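Local coordinates for protein putative DsbA oxidoreductase SCO1869 (Streptomyces coelicolor A3, PDB 3GL5) that is of unproven function but probably acts as a thiol-disulfide oxidoreductase of the DsbA family, FrnE-like, with a thioredoxin fold, at residues A[107-112]-A[163-168]; A[117-122]-A[146-151]. One frame throughout, in Å; residues are numbered along the deposited sequence.

Interaction 1: A[107-112]-A[163-168]; sequences LHLAKE and AAYADE
Tyr165 lays its ring against the backbone of His108 and Leu109. With CG anti to its carbonyl carbon and beside the backbone N (chi1 -70°), the ring is carried to helix 101-111. Leu109 N sits 3.7 Å above the ring plane of Tyr165, over the ring centre. Tyr165 CD1 lies 3.7 Å from His108 CB, and Tyr165 CE2 is 3.9 Å from Leu109 CB. At the far end of the ring, Tyr165 OH donates a hydrogen bond of 2.8 Å to Glu112 OE1. The donor stands above the carboxylate plane, 63° out of it, while OE1 lies at the tyrosine ring's edge. An alanine in place of Tyr165 would probably leave a gap over the His108-Leu109 backbone and Glu112 OE1 without this donor. Further on, Glu168 meets the imidazole with its CB, 3.4 Å from His108 ND1. Glu168 C lies over one face of that ring, toward the rim. His108 NE2 is hydrogen-bonded to Ser42 OG, which helps fix the ring. Tyr165 is the N-cap residue of helix 166-178, and Glu112 directly follows helix 101-111. The contact thus joins two helix ends within the helical insertion characteristic of DsbA-like thioredoxin folds.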
ATOM      1  N   LEU A 107      -1.691   2.106 -14.539  1.00 25.92           N
ATOM      2  CA  LEU A 107      -1.535   2.786 -13.257  1.00 25.60           C
ATOM      3  C   LEU A 107      -1.034   1.811 -12.173  1.00 25.96           C
ATOM      4  O   LEU A 107      -0.306   2.213 -11.271  1.00 25.53           O
ATOM      5  CB  LEU A 107      -2.812   3.498 -12.811  1.00 24.40           C
ATOM      6  CG  LEU A 107      -3.131   4.763 -13.635  1.00 24.69           C
ATOM      7  CD1 LEU A 107      -4.602   5.189 -13.462  1.00 25.19           C
ATOM      8  CD2 LEU A 107      -2.212   5.943 -13.226  1.00 23.48           C
ATOM      9  N   HIS A 108      -1.471   0.562 -12.251  1.00 25.33           N
ATOM     10  CA  HIS A 108      -1.012  -0.459 -11.327  1.00 26.89           C
ATOM     11  C   HIS A 108       0.432  -0.876 -11.593  1.00 27.24           C
ATOM     12  O   HIS A 108       1.178  -1.024 -10.662  1.00 28.90           O
ATOM     13  CB  HIS A 108      -1.982  -1.654 -11.273  1.00 25.61           C
ATOM     14  CG  HIS A 108      -3.166  -1.389 -10.401  1.00 26.84           C
ATOM     15  ND1 HIS A 108      -3.234  -1.800  -9.088  1.00 26.10           N
ATOM     16  CD2 HIS A 108      -4.292  -0.668 -10.626  1.00 27.52           C
ATOM     17  CE1 HIS A 108      -4.371  -1.386  -8.554  1.00 26.90           C
ATOM     18  NE2 HIS A 108      -5.033  -0.699  -9.471  1.00 28.15           N
ATOM     19  N   LEU A 109       0.837  -1.026 -12.838  1.00 28.32           N
ATOM     20  CA  LEU A 109       2.288  -1.047 -13.154  1.00 30.22           C
ATOM     21  C   LEU A 109       3.063   0.076 -12.446  1.00 31.88           C
ATOM     22  O   LEU A 109       3.988  -0.184 -11.649  1.00 32.02           O
ATOM     23  CB  LEU A 109       2.535  -1.006 -14.664  1.00 29.40           C
ATOM     24  CG  LEU A 109       4.001  -0.858 -15.123  1.00 28.84           C
ATOM     25  CD1 LEU A 109       4.942  -1.901 -14.455  1.00 29.97           C
ATOM     26  CD2 LEU A 109       4.074  -0.983 -16.626  1.00 24.47           C
ATOM     27  N   ALA A 110       2.656   1.322 -12.693  1.00 33.02           N
ATOM     28  CA  ALA A 110       3.190   2.479 -11.954  1.00 33.87           C
ATOM     29  C   ALA A 110       3.154   2.352 -10.420  1.00 34.83           C
ATOM     30  O   ALA A 110       4.107   2.727  -9.751  1.00 35.02           O
ATOM     31  CB  ALA A 110       2.464   3.794 -12.393  1.00 33.36           C
ATOM     32  N   LYS A 111       2.059   1.851  -9.849  1.00 36.41           N
ATOM     33  CA  LYS A 111       1.923   1.843  -8.377  1.00 37.76           C
ATOM     34  C   LYS A 111       3.017   0.933  -7.811  1.00 38.86           C
ATOM     35  O   LYS A 111       3.587   1.168  -6.705  1.00 39.29           O
ATOM     36  CB  LYS A 111       0.528   1.346  -7.983  1.00 38.29           C
ATOM     37  CG  LYS A 111       0.308   1.097  -6.482  1.00 38.64           C
ATOM     38  CD  LYS A 111      -0.835   0.104  -6.247  1.00 38.12           C
ATOM     39  CE  LYS A 111      -1.722   0.588  -5.104  1.00 39.52           C
ATOM     40  NZ  LYS A 111      -2.458  -0.514  -4.404  1.00 38.97           N
ATOM     41  N   GLU A 112       3.321  -0.074  -8.628  1.00 39.04           N
ATOM     42  CA  GLU A 112       4.343  -1.061  -8.364  1.00 39.41           C
ATOM     43  C   GLU A 112       5.666  -0.728  -9.075  1.00 39.50           C
ATOM     44  O   GLU A 112       6.504  -1.605  -9.314  1.00 41.13           O
ATOM     45  CB  GLU A 112       3.838  -2.432  -8.778  1.00 38.77           C
ATOM     46  CG  GLU A 112       4.382  -3.509  -7.969  1.00 39.04           C
ATOM     47  CD  GLU A 112       4.577  -4.746  -8.790  1.00 38.84           C
ATOM     48  OE1 GLU A 112       3.551  -5.308  -9.211  1.00 33.87           O
ATOM     49  OE2 GLU A 112       5.761  -5.129  -9.010  1.00 37.83           O
ATOM     50  N   ALA A 163      -4.408  -9.627 -19.220  1.00 31.37           N
ATOM     51  CA  ALA A 163      -4.490 -10.073 -17.825  1.00 30.06           C
ATOM     52  C   ALA A 163      -3.527  -9.341 -16.893  1.00 29.39           C
ATOM     53  O   ALA A 163      -3.720  -9.376 -15.687  1.00 28.72           O
ATOM     54  CB  ALA A 163      -4.274 -11.599 -17.722  1.00 30.58           C
ATOM     55  N   ALA A 164      -2.489  -8.709 -17.457  1.00 28.27           N
ATOM     56  CA  ALA A 164      -1.509  -7.953 -16.694  1.00 27.77           C
ATOM     57  C   ALA A 164      -2.184  -6.859 -15.887  1.00 28.24           C
ATOM     58  O   ALA A 164      -2.626  -5.850 -16.464  1.00 28.88           O
ATOM     59  CB  ALA A 164      -0.449  -7.350 -17.616  1.00 26.89           C
ATOM     60  N   TYR A 165      -2.242  -7.067 -14.563  1.00 27.80           N
ATOM     61  CA  TYR A 165      -2.789  -6.141 -13.576  1.00 27.98           C
ATOM     62  C   TYR A 165      -4.318  -6.049 -13.559  1.00 29.07           C
ATOM     63  O   TYR A 165      -4.901  -5.215 -12.825  1.00 28.73           O
ATOM     64  CB  TYR A 165      -2.154  -4.735 -13.689  1.00 27.69           C
ATOM     65  CG  TYR A 165      -0.724  -4.745 -13.247  1.00 26.85           C
ATOM     66  CD1 TYR A 165      -0.407  -4.932 -11.910  1.00 25.98           C
ATOM     67  CD2 TYR A 165       0.315  -4.612 -14.161  1.00 27.48           C
ATOM     68  CE1 TYR A 165       0.925  -4.964 -11.478  1.00 27.77           C
ATOM     69  CE2 TYR A 165       1.652  -4.644 -13.739  1.00 26.95           C
ATOM     70  CZ  TYR A 165       1.942  -4.812 -12.394  1.00 27.09           C
ATOM     71  OH  TYR A 165       3.254  -4.881 -11.949  1.00 30.39           O
ATOM     72  N   ALA A 166      -4.962  -6.904 -14.349  1.00 29.27           N
ATOM     73  CA  ALA A 166      -6.423  -6.922 -14.399  1.00 29.77           C
ATOM     74  C   ALA A 166      -7.039  -7.238 -13.022  1.00 29.95           C
ATOM     75  O   ALA A 166      -8.049  -6.644 -12.630  1.00 29.84           O
ATOM     76  CB  ALA A 166      -6.907  -7.919 -15.471  1.00 28.71           C
ATOM     77  N   ASP A 167      -6.430  -8.178 -12.305  1.00 30.30           N
ATOM     78  CA  ASP A 167      -6.955  -8.607 -11.005  1.00 30.86           C
ATOM     79  C   ASP A 167      -6.939  -7.437 -10.029  1.00 30.27           C
ATOM     80  O   ASP A 167      -7.899  -7.219  -9.256  1.00 29.77           O
ATOM     81  CB  ASP A 167      -6.101  -9.738 -10.444  1.00 31.26           C
ATOM     82  CG  ASP A 167      -6.407 -11.112 -11.075  1.00 34.04           C
ATOM     83  OD1 ASP A 167      -7.378 -11.276 -11.868  1.00 34.24           O
ATOM     84  OD2 ASP A 167      -5.664 -12.063 -10.727  1.00 35.97           O
ATOM     85  N   GLU A 168      -5.846  -6.690 -10.105  1.00 29.04           N
ATOM     86  CA  GLU A 168      -5.608  -5.551  -9.257  1.00 29.73           C
ATOM     87  C   GLU A 168      -6.616  -4.430  -9.549  1.00 28.89           C
ATOM     88  O   GLU A 168      -7.144  -3.812  -8.638  1.00 29.40           O
ATOM     89  CB  GLU A 168      -4.177  -5.030  -9.470  1.00 30.34           C
ATOM     90  CG  GLU A 168      -3.093  -5.899  -8.833  1.00 32.65           C
ATOM     91  CD  GLU A 168      -2.781  -7.148  -9.644  1.00 36.91           C
ATOM     92  OE1 GLU A 168      -3.335  -7.364 -10.750  1.00 38.31           O
ATOM     93  OE2 GLU A 168      -1.950  -7.923  -9.168  1.00 40.45           O
TER

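Interaction 2: A[117-122]-A[146-151]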
ATOM      1  N   GLU A 117       1.624   8.402  -8.680  1.00 34.10           N
ATOM      2  CA  GLU A 117       1.125   9.756  -8.810  1.00 34.92           C
ATOM      3  C   GLU A 117       1.603  10.473 -10.082  1.00 33.77           C
ATOM      4  O   GLU A 117       0.823  11.208 -10.717  1.00 32.71           O
ATOM      5  CB  GLU A 117       1.352  10.580  -7.542  1.00 35.07           C
ATOM      6  CG  GLU A 117       0.322  11.700  -7.489  1.00 40.61           C
ATOM      7  CD  GLU A 117       0.118  12.279  -6.112  1.00 46.85           C
ATOM      8  OE1 GLU A 117       0.371  11.563  -5.103  1.00 49.25           O
ATOM      9  OE2 GLU A 117      -0.316  13.456  -6.046  1.00 46.41           O
ATOM     10  N   ALA A 118       2.849  10.184 -10.486  1.00 32.14           N
ATOM     11  CA  ALA A 118       3.397  10.676 -11.756  1.00 30.55           C
ATOM     12  C   ALA A 118       2.622  10.171 -12.966  1.00 29.90           C
ATOM     13  O   ALA A 118       2.352  10.929 -13.896  1.00 31.62           O
ATOM     14  CB  ALA A 118       4.914  10.362 -11.890  1.00 29.91           C
ATOM     15  N   LEU A 119       2.233   8.909 -12.996  1.00 28.77           N
ATOM     16  CA  LEU A 119       1.497   8.430 -14.172  1.00 27.74           C
ATOM     17  C   LEU A 119       0.019   8.889 -14.117  1.00 27.52           C
ATOM     18  O   LEU A 119      -0.605   9.188 -15.160  1.00 27.47           O
ATOM     19  CB  LEU A 119       1.587   6.905 -14.328  1.00 26.99           C
ATOM     20  CG  LEU A 119       0.966   6.296 -15.591  1.00 25.80           C
ATOM     21  CD1 LEU A 119       1.595   6.883 -16.861  1.00 24.60           C
ATOM     22  CD2 LEU A 119       1.002   4.739 -15.560  1.00 23.67           C
ATOM     23  N   LEU A 120      -0.523   8.950 -12.908  1.00 27.58           N
ATOM     24  CA  LEU A 120      -1.888   9.456 -12.723  1.00 28.97           C
ATOM     25  C   LEU A 120      -2.009  10.902 -13.269  1.00 28.49           C
ATOM     26  O   LEU A 120      -2.880  11.204 -14.102  1.00 28.28           O
ATOM     27  CB  LEU A 120      -2.300   9.322 -11.257  1.00 28.42           C
ATOM     28  CG  LEU A 120      -3.709   9.769 -10.892  1.00 29.89           C
ATOM     29  CD1 LEU A 120      -4.799   9.002 -11.701  1.00 26.43           C
ATOM     30  CD2 LEU A 120      -3.915   9.685  -9.369  1.00 24.70           C
ATOM     31  N   ASP A 121      -1.100  11.774 -12.835  1.00 28.82           N
ATOM     32  CA  ASP A 121      -1.069  13.148 -13.350  1.00 28.87           C
ATOM     33  C   ASP A 121      -0.792  13.208 -14.831  1.00 28.26           C
ATOM     34  O   ASP A 121      -1.381  14.025 -15.488  1.00 28.32           O
ATOM     35  CB  ASP A 121      -0.080  14.023 -12.612  1.00 29.12           C
ATOM     36  CG  ASP A 121      -0.494  14.303 -11.191  1.00 33.38           C
ATOM     37  OD1 ASP A 121      -1.712  14.388 -10.889  1.00 37.09           O
ATOM     38  OD2 ASP A 121       0.428  14.457 -10.352  1.00 40.04           O
ATOM     39  N   ALA A 122       0.047  12.308 -15.369  1.00 27.47           N
ATOM     40  CA  ALA A 122       0.276  12.273 -16.809  1.00 26.53           C
ATOM     41  C   ALA A 122      -0.978  11.913 -17.572  1.00 26.23           C
ATOM     42  O   ALA A 122      -1.250  12.481 -18.601  1.00 25.39           O
ATOM     43  CB  ALA A 122       1.385  11.291 -17.182  1.00 25.57           C
ATOM     44  N   VAL A 146       6.378   6.562 -20.482  1.00 29.06           N
ATOM     45  CA  VAL A 146       7.815   6.786 -20.481  1.00 29.55           C
ATOM     46  C   VAL A 146       8.100   8.150 -19.847  1.00 30.01           C
ATOM     47  O   VAL A 146       9.019   8.285 -19.030  1.00 29.30           O
ATOM     48  CB  VAL A 146       8.386   6.711 -21.886  1.00 29.45           C
ATOM     49  CG1 VAL A 146       9.726   7.439 -21.957  1.00 31.20           C
ATOM     50  CG2 VAL A 146       8.556   5.260 -22.301  1.00 28.89           C
ATOM     51  N   GLY A 147       7.276   9.145 -20.185  1.00 29.21           N
ATOM     52  CA  GLY A 147       7.496  10.497 -19.690  1.00 28.99           C
ATOM     53  C   GLY A 147       7.399  10.567 -18.177  1.00 29.19           C
ATOM     54  O   GLY A 147       8.064  11.394 -17.536  1.00 28.71           O
ATOM     55  N   ALA A 148       6.594   9.667 -17.612  1.00 29.10           N
ATOM     56  CA  ALA A 148       6.380   9.560 -16.167  1.00 29.56           C
ATOM     57  C   ALA A 148       7.460   8.754 -15.397  1.00 30.27           C
ATOM     58  O   ALA A 148       7.342   8.549 -14.181  1.00 30.43           O
ATOM     59  CB  ALA A 148       4.952   8.978 -15.895  1.00 29.74           C
ATOM     60  N   GLY A 149       8.516   8.323 -16.089  1.00 30.46           N
ATOM     61  CA  GLY A 149       9.556   7.531 -15.463  1.00 31.13           C
ATOM     62  C   GLY A 149       9.519   6.029 -15.712  1.00 32.06           C
ATOM     63  O   GLY A 149      10.473   5.323 -15.372  1.00 31.29           O
ATOM     64  N   LEU A 150       8.440   5.522 -16.304  1.00 32.42           N
ATOM     65  CA  LEU A 150       8.321   4.074 -16.498  1.00 34.01           C
ATOM     66  C   LEU A 150       9.156   3.575 -17.682  1.00 33.75           C
ATOM     67  O   LEU A 150       9.508   4.358 -18.554  1.00 33.77           O
ATOM     68  CB  LEU A 150       6.861   3.665 -16.646  1.00 33.89           C
ATOM     69  CG  LEU A 150       6.073   3.523 -15.358  1.00 35.61           C
ATOM     70  CD1 LEU A 150       5.719   4.870 -14.758  1.00 36.28           C
ATOM     71  CD2 LEU A 150       4.795   2.818 -15.698  1.00 37.32           C
ATOM     72  N   ASP A 151       9.473   2.283 -17.697  1.00 34.40           N
ATOM     73  CA  ASP A 151      10.201   1.638 -18.818  1.00 35.36           C
ATOM     74  C   ASP A 151       9.253   1.211 -19.949  1.00 35.22           C
ATOM     75  O   ASP A 151       8.169   0.735 -19.681  1.00 35.62           O
ATOM     76  CB  ASP A 151      11.007   0.414 -18.325  1.00 36.06           C
ATOM     77  CG  ASP A 151      11.532  -0.462 -19.478  1.00 37.35           C
ATOM     78  OD1 ASP A 151      12.664  -0.235 -19.942  1.00 39.49           O
ATOM     79  OD2 ASP A 151      10.805  -1.355 -19.963  1.00 40.61           O
TER
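Leu119 and Ala148 bring the two backbones closest, with 5.4 Å between Leu119 CA and Ala148 CA, where the end of helix 138-147 meets the flank of helix 116-128. Gly149 follows with positive phi (101°) and closes a Schellman motif. A side chain at that phi and psi would press on the carbonyl oxygen of Ala148. The turn presents Ala148 to the other helix. Its methyl is the centre of the contact. Ala148 CB reaches the backbone itself, 3.9 Å from Leu119 CA and 3.8 Å from Ala118 O. Three side chains of helix 116-128 gather round it. Ala118 CB is 4.2 Å from Ala148 CB, and Ala122 CB, one turn on, is 4.4 Å from it. Leu119 holds CG anti to its backbone N (chi1 -175°), and from there CD1 reaches Ala148 CB at 4.1 Å. The other branch of Leu119 serves a second partner: Leu119 CD2 lies 4.3 Å from Leu150 CD2. Leu150 also packs on Val155 of helix 152-160, so it touches both that helix and helix 116-128. No hydrogen bond joins the two segments. The side chains that meet are all apolar, alanine methyls and leucine branches, with backbone carbonyls also in van der Waals touch. The hold comes from this packing and from the burial of Leu119, Ala122 and Leu150.

How the interactions relate
Both interactions belong to the helical part of the DsbA-like domain, and they touch each other. Helices 101-111 and 116-128 follow one another in the chain. Leu107 CD2 packs 3.5 Å from Leu120 N, and Ala110 CB packs 3.6 Å from Leu119 CD2. Leu109 also meets Leu150, so leucines and Ala110 link the two contacts. Interaction 2 lies within the chain span that interaction 1 brackets. It is a mostly buried contact of apolar side chains with no hydrogen bond across it, though Ala118 at its margin is exposed. Interaction 1 is only partly buried and mixes ring packing with a hydrogen bond. Its Glu112 end also packs on Arg113 of the second subunit, whereas no other chain touches interaction 2.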